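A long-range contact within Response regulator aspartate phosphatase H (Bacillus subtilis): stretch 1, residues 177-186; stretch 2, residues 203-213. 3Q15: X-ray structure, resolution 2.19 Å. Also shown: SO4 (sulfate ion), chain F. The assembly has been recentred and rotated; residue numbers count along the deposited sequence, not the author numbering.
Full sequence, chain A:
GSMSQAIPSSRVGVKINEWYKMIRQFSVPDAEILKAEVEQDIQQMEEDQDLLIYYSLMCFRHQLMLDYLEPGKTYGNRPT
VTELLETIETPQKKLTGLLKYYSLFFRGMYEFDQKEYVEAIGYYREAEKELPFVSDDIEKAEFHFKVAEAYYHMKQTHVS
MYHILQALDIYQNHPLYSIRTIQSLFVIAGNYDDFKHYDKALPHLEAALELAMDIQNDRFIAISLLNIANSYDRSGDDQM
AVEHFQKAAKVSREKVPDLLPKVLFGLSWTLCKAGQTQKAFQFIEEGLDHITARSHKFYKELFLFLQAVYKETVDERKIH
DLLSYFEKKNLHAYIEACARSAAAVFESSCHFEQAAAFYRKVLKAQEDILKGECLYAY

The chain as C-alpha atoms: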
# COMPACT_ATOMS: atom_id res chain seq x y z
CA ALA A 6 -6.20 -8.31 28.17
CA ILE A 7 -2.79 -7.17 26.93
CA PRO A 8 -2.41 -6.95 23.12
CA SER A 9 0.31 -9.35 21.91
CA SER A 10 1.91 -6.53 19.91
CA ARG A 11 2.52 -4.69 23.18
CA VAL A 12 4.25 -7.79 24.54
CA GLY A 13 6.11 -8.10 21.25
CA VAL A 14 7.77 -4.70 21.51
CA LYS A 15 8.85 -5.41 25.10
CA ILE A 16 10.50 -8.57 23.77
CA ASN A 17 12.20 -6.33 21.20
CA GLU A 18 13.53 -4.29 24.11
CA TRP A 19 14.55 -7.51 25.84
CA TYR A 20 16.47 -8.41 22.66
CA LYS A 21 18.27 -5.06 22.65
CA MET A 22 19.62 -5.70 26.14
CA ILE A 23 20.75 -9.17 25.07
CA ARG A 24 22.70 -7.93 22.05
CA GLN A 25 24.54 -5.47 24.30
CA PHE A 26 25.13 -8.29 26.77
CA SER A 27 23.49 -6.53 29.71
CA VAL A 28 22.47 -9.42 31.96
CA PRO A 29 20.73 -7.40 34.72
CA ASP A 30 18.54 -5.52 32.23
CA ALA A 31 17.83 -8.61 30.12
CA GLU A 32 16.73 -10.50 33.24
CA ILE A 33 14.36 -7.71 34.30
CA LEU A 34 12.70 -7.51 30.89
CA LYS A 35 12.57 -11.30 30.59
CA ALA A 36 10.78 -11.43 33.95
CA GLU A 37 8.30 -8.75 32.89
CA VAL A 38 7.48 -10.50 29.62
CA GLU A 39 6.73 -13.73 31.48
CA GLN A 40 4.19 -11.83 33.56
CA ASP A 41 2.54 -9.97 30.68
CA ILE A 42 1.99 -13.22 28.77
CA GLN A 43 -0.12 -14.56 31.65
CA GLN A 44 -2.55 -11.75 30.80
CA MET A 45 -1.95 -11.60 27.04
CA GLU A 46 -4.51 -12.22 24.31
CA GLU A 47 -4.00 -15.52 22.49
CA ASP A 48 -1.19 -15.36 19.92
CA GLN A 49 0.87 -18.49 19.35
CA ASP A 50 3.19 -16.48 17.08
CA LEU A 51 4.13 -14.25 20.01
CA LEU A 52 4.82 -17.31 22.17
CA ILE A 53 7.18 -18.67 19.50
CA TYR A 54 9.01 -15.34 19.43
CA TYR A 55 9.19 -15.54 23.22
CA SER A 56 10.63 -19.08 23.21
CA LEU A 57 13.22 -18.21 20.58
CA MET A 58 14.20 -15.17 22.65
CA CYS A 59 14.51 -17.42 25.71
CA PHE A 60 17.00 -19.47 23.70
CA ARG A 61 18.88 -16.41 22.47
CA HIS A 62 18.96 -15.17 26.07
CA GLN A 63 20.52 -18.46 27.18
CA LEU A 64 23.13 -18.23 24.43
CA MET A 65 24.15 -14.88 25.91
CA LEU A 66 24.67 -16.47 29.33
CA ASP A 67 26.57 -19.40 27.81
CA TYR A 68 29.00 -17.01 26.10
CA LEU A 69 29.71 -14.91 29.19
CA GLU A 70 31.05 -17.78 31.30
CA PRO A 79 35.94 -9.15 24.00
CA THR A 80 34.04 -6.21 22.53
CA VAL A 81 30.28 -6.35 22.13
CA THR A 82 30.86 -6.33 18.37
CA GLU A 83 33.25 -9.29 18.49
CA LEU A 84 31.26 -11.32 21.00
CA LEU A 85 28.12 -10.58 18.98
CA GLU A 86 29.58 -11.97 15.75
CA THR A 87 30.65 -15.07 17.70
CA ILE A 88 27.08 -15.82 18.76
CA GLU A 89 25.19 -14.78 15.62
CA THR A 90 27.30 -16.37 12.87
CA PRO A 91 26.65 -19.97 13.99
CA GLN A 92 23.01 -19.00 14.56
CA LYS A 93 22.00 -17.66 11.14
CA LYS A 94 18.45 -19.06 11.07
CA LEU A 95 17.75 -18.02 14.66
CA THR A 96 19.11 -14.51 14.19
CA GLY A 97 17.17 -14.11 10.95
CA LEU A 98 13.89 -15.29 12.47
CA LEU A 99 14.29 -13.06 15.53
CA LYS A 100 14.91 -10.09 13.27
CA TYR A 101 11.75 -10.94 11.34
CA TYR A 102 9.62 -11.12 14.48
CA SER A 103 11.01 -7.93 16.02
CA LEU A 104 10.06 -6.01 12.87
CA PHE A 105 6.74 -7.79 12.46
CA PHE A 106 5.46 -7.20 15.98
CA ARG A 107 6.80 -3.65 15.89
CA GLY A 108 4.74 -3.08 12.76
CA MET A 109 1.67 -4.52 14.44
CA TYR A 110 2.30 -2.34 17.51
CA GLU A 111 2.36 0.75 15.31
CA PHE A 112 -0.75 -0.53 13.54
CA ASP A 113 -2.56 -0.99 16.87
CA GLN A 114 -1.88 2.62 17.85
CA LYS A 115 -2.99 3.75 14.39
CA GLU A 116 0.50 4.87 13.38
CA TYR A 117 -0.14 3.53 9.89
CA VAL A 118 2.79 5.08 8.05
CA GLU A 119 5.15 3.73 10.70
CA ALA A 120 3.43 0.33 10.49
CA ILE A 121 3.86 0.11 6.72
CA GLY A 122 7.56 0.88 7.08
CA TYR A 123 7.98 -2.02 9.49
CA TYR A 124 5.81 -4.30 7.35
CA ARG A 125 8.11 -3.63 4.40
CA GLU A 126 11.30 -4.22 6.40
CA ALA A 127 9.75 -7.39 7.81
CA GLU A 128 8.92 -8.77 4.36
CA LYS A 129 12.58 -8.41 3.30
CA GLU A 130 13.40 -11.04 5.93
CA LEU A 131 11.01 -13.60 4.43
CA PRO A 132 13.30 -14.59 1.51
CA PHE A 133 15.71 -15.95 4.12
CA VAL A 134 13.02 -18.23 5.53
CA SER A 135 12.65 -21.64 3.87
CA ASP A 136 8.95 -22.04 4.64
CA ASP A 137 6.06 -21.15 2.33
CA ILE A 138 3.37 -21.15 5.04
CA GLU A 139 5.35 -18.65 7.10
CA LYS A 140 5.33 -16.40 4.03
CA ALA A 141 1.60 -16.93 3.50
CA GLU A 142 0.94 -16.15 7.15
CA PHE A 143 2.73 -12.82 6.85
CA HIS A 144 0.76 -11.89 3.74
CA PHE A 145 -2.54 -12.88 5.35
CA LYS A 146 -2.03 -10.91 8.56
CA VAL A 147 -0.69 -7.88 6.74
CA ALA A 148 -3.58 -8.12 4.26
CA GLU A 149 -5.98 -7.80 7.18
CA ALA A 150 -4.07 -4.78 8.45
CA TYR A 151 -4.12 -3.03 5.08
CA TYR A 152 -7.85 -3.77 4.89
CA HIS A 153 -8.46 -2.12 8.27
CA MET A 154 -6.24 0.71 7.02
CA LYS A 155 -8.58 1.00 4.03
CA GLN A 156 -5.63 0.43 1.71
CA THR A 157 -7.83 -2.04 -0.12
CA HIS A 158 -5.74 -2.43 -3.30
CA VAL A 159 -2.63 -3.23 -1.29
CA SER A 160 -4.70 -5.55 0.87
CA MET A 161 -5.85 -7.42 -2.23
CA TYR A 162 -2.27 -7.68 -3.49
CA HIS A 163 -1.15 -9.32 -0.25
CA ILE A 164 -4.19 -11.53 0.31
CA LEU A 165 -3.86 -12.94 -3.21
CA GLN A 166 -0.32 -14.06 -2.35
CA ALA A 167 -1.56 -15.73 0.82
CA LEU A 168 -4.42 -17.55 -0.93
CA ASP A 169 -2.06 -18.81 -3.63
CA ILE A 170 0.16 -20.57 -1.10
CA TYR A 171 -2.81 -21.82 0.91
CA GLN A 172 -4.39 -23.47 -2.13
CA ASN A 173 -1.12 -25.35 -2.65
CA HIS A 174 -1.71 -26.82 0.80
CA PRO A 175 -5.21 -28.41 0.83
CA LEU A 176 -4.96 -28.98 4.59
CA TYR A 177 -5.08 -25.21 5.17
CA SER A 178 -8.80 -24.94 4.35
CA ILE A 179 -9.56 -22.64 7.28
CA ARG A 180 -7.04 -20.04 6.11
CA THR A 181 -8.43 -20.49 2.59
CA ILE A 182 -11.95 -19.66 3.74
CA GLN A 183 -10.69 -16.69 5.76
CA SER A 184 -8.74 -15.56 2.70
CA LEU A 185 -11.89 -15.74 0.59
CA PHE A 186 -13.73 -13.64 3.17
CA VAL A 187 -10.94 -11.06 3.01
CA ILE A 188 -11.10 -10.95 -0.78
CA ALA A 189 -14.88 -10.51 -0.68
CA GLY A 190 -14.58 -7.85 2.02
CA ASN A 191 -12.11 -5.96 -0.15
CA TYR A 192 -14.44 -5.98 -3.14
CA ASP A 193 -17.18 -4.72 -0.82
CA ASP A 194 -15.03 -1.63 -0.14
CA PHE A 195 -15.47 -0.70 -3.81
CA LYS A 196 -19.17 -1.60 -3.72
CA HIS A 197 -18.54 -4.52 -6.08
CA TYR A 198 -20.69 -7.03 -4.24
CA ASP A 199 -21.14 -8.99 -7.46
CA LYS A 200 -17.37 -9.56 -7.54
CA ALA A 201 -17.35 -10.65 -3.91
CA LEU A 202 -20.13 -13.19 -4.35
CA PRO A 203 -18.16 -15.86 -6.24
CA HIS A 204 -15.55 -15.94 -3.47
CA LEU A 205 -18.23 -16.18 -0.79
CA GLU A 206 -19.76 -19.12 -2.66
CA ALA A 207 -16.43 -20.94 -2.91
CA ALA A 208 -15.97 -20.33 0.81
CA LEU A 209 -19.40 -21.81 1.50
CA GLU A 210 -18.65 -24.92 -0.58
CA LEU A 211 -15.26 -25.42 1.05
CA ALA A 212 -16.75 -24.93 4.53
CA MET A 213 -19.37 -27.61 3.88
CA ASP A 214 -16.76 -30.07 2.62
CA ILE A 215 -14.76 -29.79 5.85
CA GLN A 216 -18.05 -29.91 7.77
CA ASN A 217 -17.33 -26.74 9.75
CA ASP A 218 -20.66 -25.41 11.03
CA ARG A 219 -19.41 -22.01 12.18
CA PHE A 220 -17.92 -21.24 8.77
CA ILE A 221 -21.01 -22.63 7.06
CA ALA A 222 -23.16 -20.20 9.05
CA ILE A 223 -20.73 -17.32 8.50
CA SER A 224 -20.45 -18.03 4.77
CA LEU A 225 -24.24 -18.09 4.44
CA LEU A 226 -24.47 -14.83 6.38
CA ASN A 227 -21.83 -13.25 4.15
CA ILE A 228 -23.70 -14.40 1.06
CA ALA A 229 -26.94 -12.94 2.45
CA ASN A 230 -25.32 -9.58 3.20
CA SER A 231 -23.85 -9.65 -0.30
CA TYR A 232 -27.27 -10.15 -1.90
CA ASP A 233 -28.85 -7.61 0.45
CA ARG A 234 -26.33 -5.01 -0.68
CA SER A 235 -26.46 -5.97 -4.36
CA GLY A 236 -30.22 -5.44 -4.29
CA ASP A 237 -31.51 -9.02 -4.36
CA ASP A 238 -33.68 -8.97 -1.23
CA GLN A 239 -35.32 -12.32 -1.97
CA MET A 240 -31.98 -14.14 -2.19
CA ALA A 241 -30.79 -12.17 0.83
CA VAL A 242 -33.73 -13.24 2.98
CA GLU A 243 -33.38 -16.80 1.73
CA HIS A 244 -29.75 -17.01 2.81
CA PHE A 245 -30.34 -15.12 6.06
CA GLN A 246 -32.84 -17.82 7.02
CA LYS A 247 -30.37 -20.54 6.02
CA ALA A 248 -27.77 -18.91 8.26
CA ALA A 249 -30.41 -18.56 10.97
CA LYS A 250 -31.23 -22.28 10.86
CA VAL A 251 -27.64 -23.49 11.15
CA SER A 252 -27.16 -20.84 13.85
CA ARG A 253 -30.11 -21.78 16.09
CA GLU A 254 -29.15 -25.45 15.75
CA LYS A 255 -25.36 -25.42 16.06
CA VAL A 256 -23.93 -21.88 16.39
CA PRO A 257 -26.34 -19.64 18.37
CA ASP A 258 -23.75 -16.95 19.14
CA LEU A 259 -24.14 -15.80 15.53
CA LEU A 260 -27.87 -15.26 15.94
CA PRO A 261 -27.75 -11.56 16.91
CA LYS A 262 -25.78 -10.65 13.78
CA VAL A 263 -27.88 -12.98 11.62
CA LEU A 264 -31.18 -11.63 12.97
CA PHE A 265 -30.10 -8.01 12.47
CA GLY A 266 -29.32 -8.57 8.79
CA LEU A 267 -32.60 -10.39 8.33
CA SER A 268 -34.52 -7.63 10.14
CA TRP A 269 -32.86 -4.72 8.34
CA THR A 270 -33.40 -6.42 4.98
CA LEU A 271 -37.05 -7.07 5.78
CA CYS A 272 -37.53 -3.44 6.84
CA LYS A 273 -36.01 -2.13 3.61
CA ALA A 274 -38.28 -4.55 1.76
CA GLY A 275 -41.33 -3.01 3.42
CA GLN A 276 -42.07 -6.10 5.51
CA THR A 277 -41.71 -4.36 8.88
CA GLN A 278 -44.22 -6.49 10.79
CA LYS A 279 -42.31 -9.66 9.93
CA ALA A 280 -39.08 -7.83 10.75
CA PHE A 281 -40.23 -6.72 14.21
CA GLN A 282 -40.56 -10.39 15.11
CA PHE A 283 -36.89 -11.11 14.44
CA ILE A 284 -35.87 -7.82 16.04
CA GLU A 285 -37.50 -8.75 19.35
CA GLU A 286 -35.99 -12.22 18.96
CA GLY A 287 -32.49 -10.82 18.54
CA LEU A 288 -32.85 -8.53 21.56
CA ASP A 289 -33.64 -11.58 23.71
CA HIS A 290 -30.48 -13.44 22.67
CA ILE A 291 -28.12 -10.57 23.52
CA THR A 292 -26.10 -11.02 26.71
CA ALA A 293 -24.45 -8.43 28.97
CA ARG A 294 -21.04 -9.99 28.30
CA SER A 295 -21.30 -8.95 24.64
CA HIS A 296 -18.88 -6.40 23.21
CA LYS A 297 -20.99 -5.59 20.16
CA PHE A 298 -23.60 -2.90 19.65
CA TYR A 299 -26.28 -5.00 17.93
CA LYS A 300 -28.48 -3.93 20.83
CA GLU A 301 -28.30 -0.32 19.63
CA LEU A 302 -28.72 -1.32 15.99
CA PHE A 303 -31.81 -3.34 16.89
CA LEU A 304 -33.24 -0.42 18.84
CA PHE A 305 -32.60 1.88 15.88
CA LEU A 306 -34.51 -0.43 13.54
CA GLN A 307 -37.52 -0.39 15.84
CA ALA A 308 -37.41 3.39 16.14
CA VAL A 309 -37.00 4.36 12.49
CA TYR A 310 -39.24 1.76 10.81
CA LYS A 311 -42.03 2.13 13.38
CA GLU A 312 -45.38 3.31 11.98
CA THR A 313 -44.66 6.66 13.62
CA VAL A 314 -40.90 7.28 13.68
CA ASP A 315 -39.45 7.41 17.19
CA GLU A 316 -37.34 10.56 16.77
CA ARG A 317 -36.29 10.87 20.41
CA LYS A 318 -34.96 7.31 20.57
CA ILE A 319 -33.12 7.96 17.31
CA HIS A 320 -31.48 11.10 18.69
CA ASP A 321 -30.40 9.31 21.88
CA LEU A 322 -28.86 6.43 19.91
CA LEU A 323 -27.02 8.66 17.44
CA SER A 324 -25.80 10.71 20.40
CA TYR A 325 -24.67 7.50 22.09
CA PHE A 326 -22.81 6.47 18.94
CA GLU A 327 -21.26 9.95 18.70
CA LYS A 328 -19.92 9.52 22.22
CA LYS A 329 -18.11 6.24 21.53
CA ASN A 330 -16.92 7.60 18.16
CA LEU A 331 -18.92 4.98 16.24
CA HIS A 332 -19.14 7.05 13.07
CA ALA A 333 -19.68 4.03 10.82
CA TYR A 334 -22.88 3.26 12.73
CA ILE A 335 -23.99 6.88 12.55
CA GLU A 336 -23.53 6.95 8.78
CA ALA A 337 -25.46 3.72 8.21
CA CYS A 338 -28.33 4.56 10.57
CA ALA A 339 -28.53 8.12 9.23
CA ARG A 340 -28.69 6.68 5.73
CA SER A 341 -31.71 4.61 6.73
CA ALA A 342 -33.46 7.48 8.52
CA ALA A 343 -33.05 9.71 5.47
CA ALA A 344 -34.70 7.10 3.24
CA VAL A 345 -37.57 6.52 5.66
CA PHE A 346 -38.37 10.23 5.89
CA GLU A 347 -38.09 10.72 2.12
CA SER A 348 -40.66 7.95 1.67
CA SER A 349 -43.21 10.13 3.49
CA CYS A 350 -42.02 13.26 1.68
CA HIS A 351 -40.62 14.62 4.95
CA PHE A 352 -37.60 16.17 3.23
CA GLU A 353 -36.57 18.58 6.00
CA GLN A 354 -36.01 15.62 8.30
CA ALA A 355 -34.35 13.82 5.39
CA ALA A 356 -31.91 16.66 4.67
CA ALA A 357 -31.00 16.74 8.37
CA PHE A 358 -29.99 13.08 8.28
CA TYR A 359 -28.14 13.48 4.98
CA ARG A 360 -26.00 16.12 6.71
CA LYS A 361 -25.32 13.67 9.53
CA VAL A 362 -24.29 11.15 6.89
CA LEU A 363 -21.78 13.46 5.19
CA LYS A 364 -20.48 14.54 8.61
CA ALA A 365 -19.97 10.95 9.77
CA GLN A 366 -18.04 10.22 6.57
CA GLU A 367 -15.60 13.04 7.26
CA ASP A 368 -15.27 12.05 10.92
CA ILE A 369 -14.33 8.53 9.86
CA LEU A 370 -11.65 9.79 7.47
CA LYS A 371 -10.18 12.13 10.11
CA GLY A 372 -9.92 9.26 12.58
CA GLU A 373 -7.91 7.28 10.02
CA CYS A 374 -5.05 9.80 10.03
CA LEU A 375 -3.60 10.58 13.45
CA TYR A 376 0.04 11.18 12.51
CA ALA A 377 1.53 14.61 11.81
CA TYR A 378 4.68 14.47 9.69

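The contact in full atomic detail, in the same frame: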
# COMPACT_ATOMS: atom_id res chain seq x y z
N TYR A 177 -4.85 -26.55 4.63
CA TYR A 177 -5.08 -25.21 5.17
C TYR A 177 -6.40 -24.62 4.68
O TYR A 177 -6.43 -23.49 4.17
CB TYR A 177 -3.92 -24.28 4.83
CG TYR A 177 -2.69 -24.48 5.70
CD1 TYR A 177 -1.77 -25.48 5.43
CD2 TYR A 177 -2.46 -23.66 6.80
CE1 TYR A 177 -0.66 -25.67 6.23
CE2 TYR A 177 -1.35 -23.84 7.61
CZ TYR A 177 -0.45 -24.84 7.32
OH TYR A 177 0.66 -25.02 8.11
N SER A 178 -7.48 -25.37 4.83
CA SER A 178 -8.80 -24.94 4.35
C SER A 178 -9.33 -23.75 5.13
O SER A 178 -9.92 -22.83 4.55
CB SER A 178 -9.80 -26.10 4.40
OG SER A 178 -9.87 -26.66 5.70
N ILE A 179 -9.13 -23.75 6.44
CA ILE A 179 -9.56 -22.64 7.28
C ILE A 179 -9.00 -21.31 6.79
O ILE A 179 -9.75 -20.35 6.59
CB ILE A 179 -9.17 -22.86 8.76
CG1 ILE A 179 -9.90 -24.07 9.33
CG2 ILE A 179 -9.46 -21.62 9.58
CD1 ILE A 179 -11.41 -24.00 9.19
N ARG A 180 -7.69 -21.25 6.60
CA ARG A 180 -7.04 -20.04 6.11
C ARG A 180 -7.55 -19.68 4.72
O ARG A 180 -7.60 -18.50 4.36
CB ARG A 180 -5.52 -20.20 6.07
CG ARG A 180 -4.82 -19.86 7.39
CD ARG A 180 -4.91 -18.38 7.70
NE ARG A 180 -4.04 -18.00 8.81
CZ ARG A 180 -4.45 -17.40 9.93
NH1 ARG A 180 -5.73 -17.11 10.10
NH2 ARG A 180 -3.57 -17.09 10.87
N THR A 181 -7.93 -20.69 3.95
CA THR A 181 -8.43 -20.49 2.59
C THR A 181 -9.79 -19.80 2.64
O THR A 181 -10.05 -18.87 1.88
CB THR A 181 -8.57 -21.84 1.85
OG1 THR A 181 -7.28 -22.45 1.72
CG2 THR A 181 -9.16 -21.64 0.46
N ILE A 182 -10.64 -20.26 3.55
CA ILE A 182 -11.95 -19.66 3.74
C ILE A 182 -11.81 -18.22 4.23
O ILE A 182 -12.45 -17.31 3.69
CB ILE A 182 -12.80 -20.46 4.73
CG1 ILE A 182 -13.14 -21.84 4.13
CG2 ILE A 182 -14.06 -19.70 5.09
CD1 ILE A 182 -13.84 -22.77 5.08
N GLN A 183 -10.96 -18.02 5.23
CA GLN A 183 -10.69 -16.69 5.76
C GLN A 183 -10.14 -15.77 4.68
O GLN A 183 -10.44 -14.58 4.64
CB GLN A 183 -9.72 -16.75 6.94
CG GLN A 183 -10.26 -17.46 8.17
CD GLN A 183 -9.17 -17.79 9.18
OE1 GLN A 183 -8.07 -18.21 8.82
NE2 GLN A 183 -9.47 -17.59 10.46
N SER A 184 -9.32 -16.34 3.79
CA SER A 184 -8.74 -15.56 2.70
C SER A 184 -9.81 -15.15 1.69
O SER A 184 -9.77 -14.06 1.13
CB SER A 184 -7.62 -16.34 2.00
OG SER A 184 -6.52 -16.51 2.87
N LEU A 185 -10.77 -16.04 1.47
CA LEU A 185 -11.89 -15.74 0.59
C LEU A 185 -12.76 -14.64 1.18
O LEU A 185 -13.20 -13.74 0.45
CB LEU A 185 -12.72 -17.01 0.33
CG LEU A 185 -11.99 -18.11 -0.44
CD1 LEU A 185 -12.77 -19.42 -0.42
CD2 LEU A 185 -11.73 -17.67 -1.88
N PHE A 186 -12.99 -14.70 2.48
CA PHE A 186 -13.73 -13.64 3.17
C PHE A 186 -13.04 -12.29 3.02
O PHE A 186 -13.68 -11.26 2.78
CB PHE A 186 -13.93 -13.96 4.66
CG PHE A 186 -14.90 -15.07 4.91
CD1 PHE A 186 -15.71 -15.55 3.89
CD2 PHE A 186 -15.01 -15.64 6.17
CE1 PHE A 186 -16.62 -16.58 4.12
CE2 PHE A 186 -15.91 -16.67 6.40
CZ PHE A 186 -16.71 -17.14 5.38
N PRO A 203 -18.78 -14.58 -5.86
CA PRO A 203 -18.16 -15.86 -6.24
C PRO A 203 -17.24 -16.39 -5.15
O PRO A 203 -17.24 -17.59 -4.89
CB PRO A 203 -17.35 -15.50 -7.50
CG PRO A 203 -18.04 -14.31 -8.06
CD PRO A 203 -18.54 -13.53 -6.87
N HIS A 204 -16.47 -15.51 -4.52
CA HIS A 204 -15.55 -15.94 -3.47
C HIS A 204 -16.30 -16.42 -2.23
O HIS A 204 -15.90 -17.39 -1.58
CB HIS A 204 -14.57 -14.82 -3.12
CG HIS A 204 -13.77 -14.35 -4.29
ND1 HIS A 204 -12.72 -15.07 -4.81
CD2 HIS A 204 -13.88 -13.24 -5.06
CE1 HIS A 204 -12.21 -14.43 -5.85
NE2 HIS A 204 -12.90 -13.31 -6.02
N LEU A 205 -17.41 -15.76 -1.91
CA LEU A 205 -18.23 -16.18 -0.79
C LEU A 205 -18.84 -17.56 -1.05
O LEU A 205 -18.99 -18.36 -0.14
CB LEU A 205 -19.32 -15.15 -0.49
CG LEU A 205 -18.82 -13.78 -0.02
CD1 LEU A 205 -19.99 -12.86 0.28
CD2 LEU A 205 -17.93 -13.91 1.20
N GLU A 206 -19.19 -17.83 -2.31
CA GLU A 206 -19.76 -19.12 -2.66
C GLU A 206 -18.72 -20.23 -2.56
O GLU A 206 -19.02 -21.32 -2.07
CB GLU A 206 -20.39 -19.08 -4.05
CG GLU A 206 -21.64 -18.21 -4.15
CD GLU A 206 -22.20 -18.13 -5.56
OE1 GLU A 206 -23.39 -17.78 -5.70
OE2 GLU A 206 -21.46 -18.40 -6.52
N ALA A 207 -17.51 -19.96 -3.02
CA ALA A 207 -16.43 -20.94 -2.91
C ALA A 207 -16.13 -21.22 -1.44
O ALA A 207 -15.88 -22.36 -1.06
CB ALA A 207 -15.18 -20.43 -3.62
N ALA A 208 -16.17 -20.17 -0.63
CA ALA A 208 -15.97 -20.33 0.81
C ALA A 208 -17.05 -21.22 1.41
O ALA A 208 -16.76 -22.10 2.21
CB ALA A 208 -15.95 -18.97 1.50
N LEU A 209 -18.30 -20.98 1.01
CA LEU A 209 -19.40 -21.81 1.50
C LEU A 209 -19.19 -23.28 1.14
O LEU A 209 -19.34 -24.16 2.00
CB LEU A 209 -20.75 -21.33 0.93
CG LEU A 209 -21.95 -22.23 1.24
CD1 LEU A 209 -22.15 -22.38 2.75
CD2 LEU A 209 -23.22 -21.71 0.59
N GLU A 210 -18.85 -23.55 -0.11
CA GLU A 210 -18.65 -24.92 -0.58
C GLU A 210 -17.51 -25.60 0.18
O GLU A 210 -17.64 -26.75 0.59
CB GLU A 210 -18.39 -24.96 -2.09
CG GLU A 210 -19.61 -25.30 -2.92
CD GLU A 210 -19.27 -26.06 -4.20
OE1 GLU A 210 -18.26 -25.72 -4.84
OE2 GLU A 210 -20.02 -27.00 -4.55
N LEU A 211 -16.41 -24.88 0.34
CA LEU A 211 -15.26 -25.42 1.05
C LEU A 211 -15.62 -25.73 2.51
O LEU A 211 -15.28 -26.78 3.04
CB LEU A 211 -14.09 -24.44 0.99
CG LEU A 211 -12.76 -24.91 1.57
CD1 LEU A 211 -12.32 -26.21 0.91
CD2 LEU A 211 -11.71 -23.83 1.41
N ALA A 212 -16.33 -24.79 3.14
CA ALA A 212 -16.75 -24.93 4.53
C ALA A 212 -17.65 -26.14 4.76
O ALA A 212 -17.59 -26.77 5.81
CB ALA A 212 -17.44 -23.66 5.00
N MET A 213 -18.49 -26.45 3.78
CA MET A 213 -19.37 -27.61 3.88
C MET A 213 -18.62 -28.92 3.67
O MET A 213 -18.96 -29.94 4.27
CB MET A 213 -20.54 -27.50 2.90
CG MET A 213 -21.71 -26.69 3.43
SD MET A 213 -23.14 -26.70 2.33
CE MET A 213 -24.39 -25.98 3.39
S SO4 F . -5.94 -16.00 13.62
O1 SO4 F . -6.49 -17.25 13.11
O2 SO4 F . -6.39 -15.79 14.99
O3 SO4 F . -4.48 -16.05 13.59
O4 SO4 F . -6.40 -14.89 12.78

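Two helices, 178–186 and 203–213, run nearly antiparallel, their directions 159° apart and their axes approaching to 8.7 Å. The backbones come nearest where Ile 182 CA lies 5.0 Å from Ala 208 CA; Ala 208 presents only a methyl there, and that methyl points toward the first helix. No hydrogen bond crosses the interface; the backbone polar groups are largely spent inside each helix, and the contact is shape and apolar burial.

Tyr 177 sits at the N-cap position, right before the first helix, and does not touch the second. Its O accepts from Thr 181 OG1 at 2.8 Å, so the hydroxyl is satisfied locally while Thr 181 CG2 meets Leu 211 CD2 at 3.5 Å. Ser 178 borders the same leucine methyl, its O 3.8 Å from Leu 211 CD2.

Arg 180 is out of reach of the partner helix; its NH1 bonds Gln 183 OE1 at 2.9 Å, and the guanidinium also holds a sulfate.

Ile 182 starts sideways, yet its CG1 reaches Leu 211 CD2 and its CD1 reaches Ala 212 CB, both at 3.7 Å. Leu 185, the most covered residue, points toward the partner and sets CD1 3.7 Å from Ala 208 CB, while its CD2 sits at the edge of the His 204 ring. Finally, Phe 186 points away at CB, but its ring returns, placing CE1 3.6 Å from Ala 208 CB and CD1 3.9 Å from Leu 205 CD2.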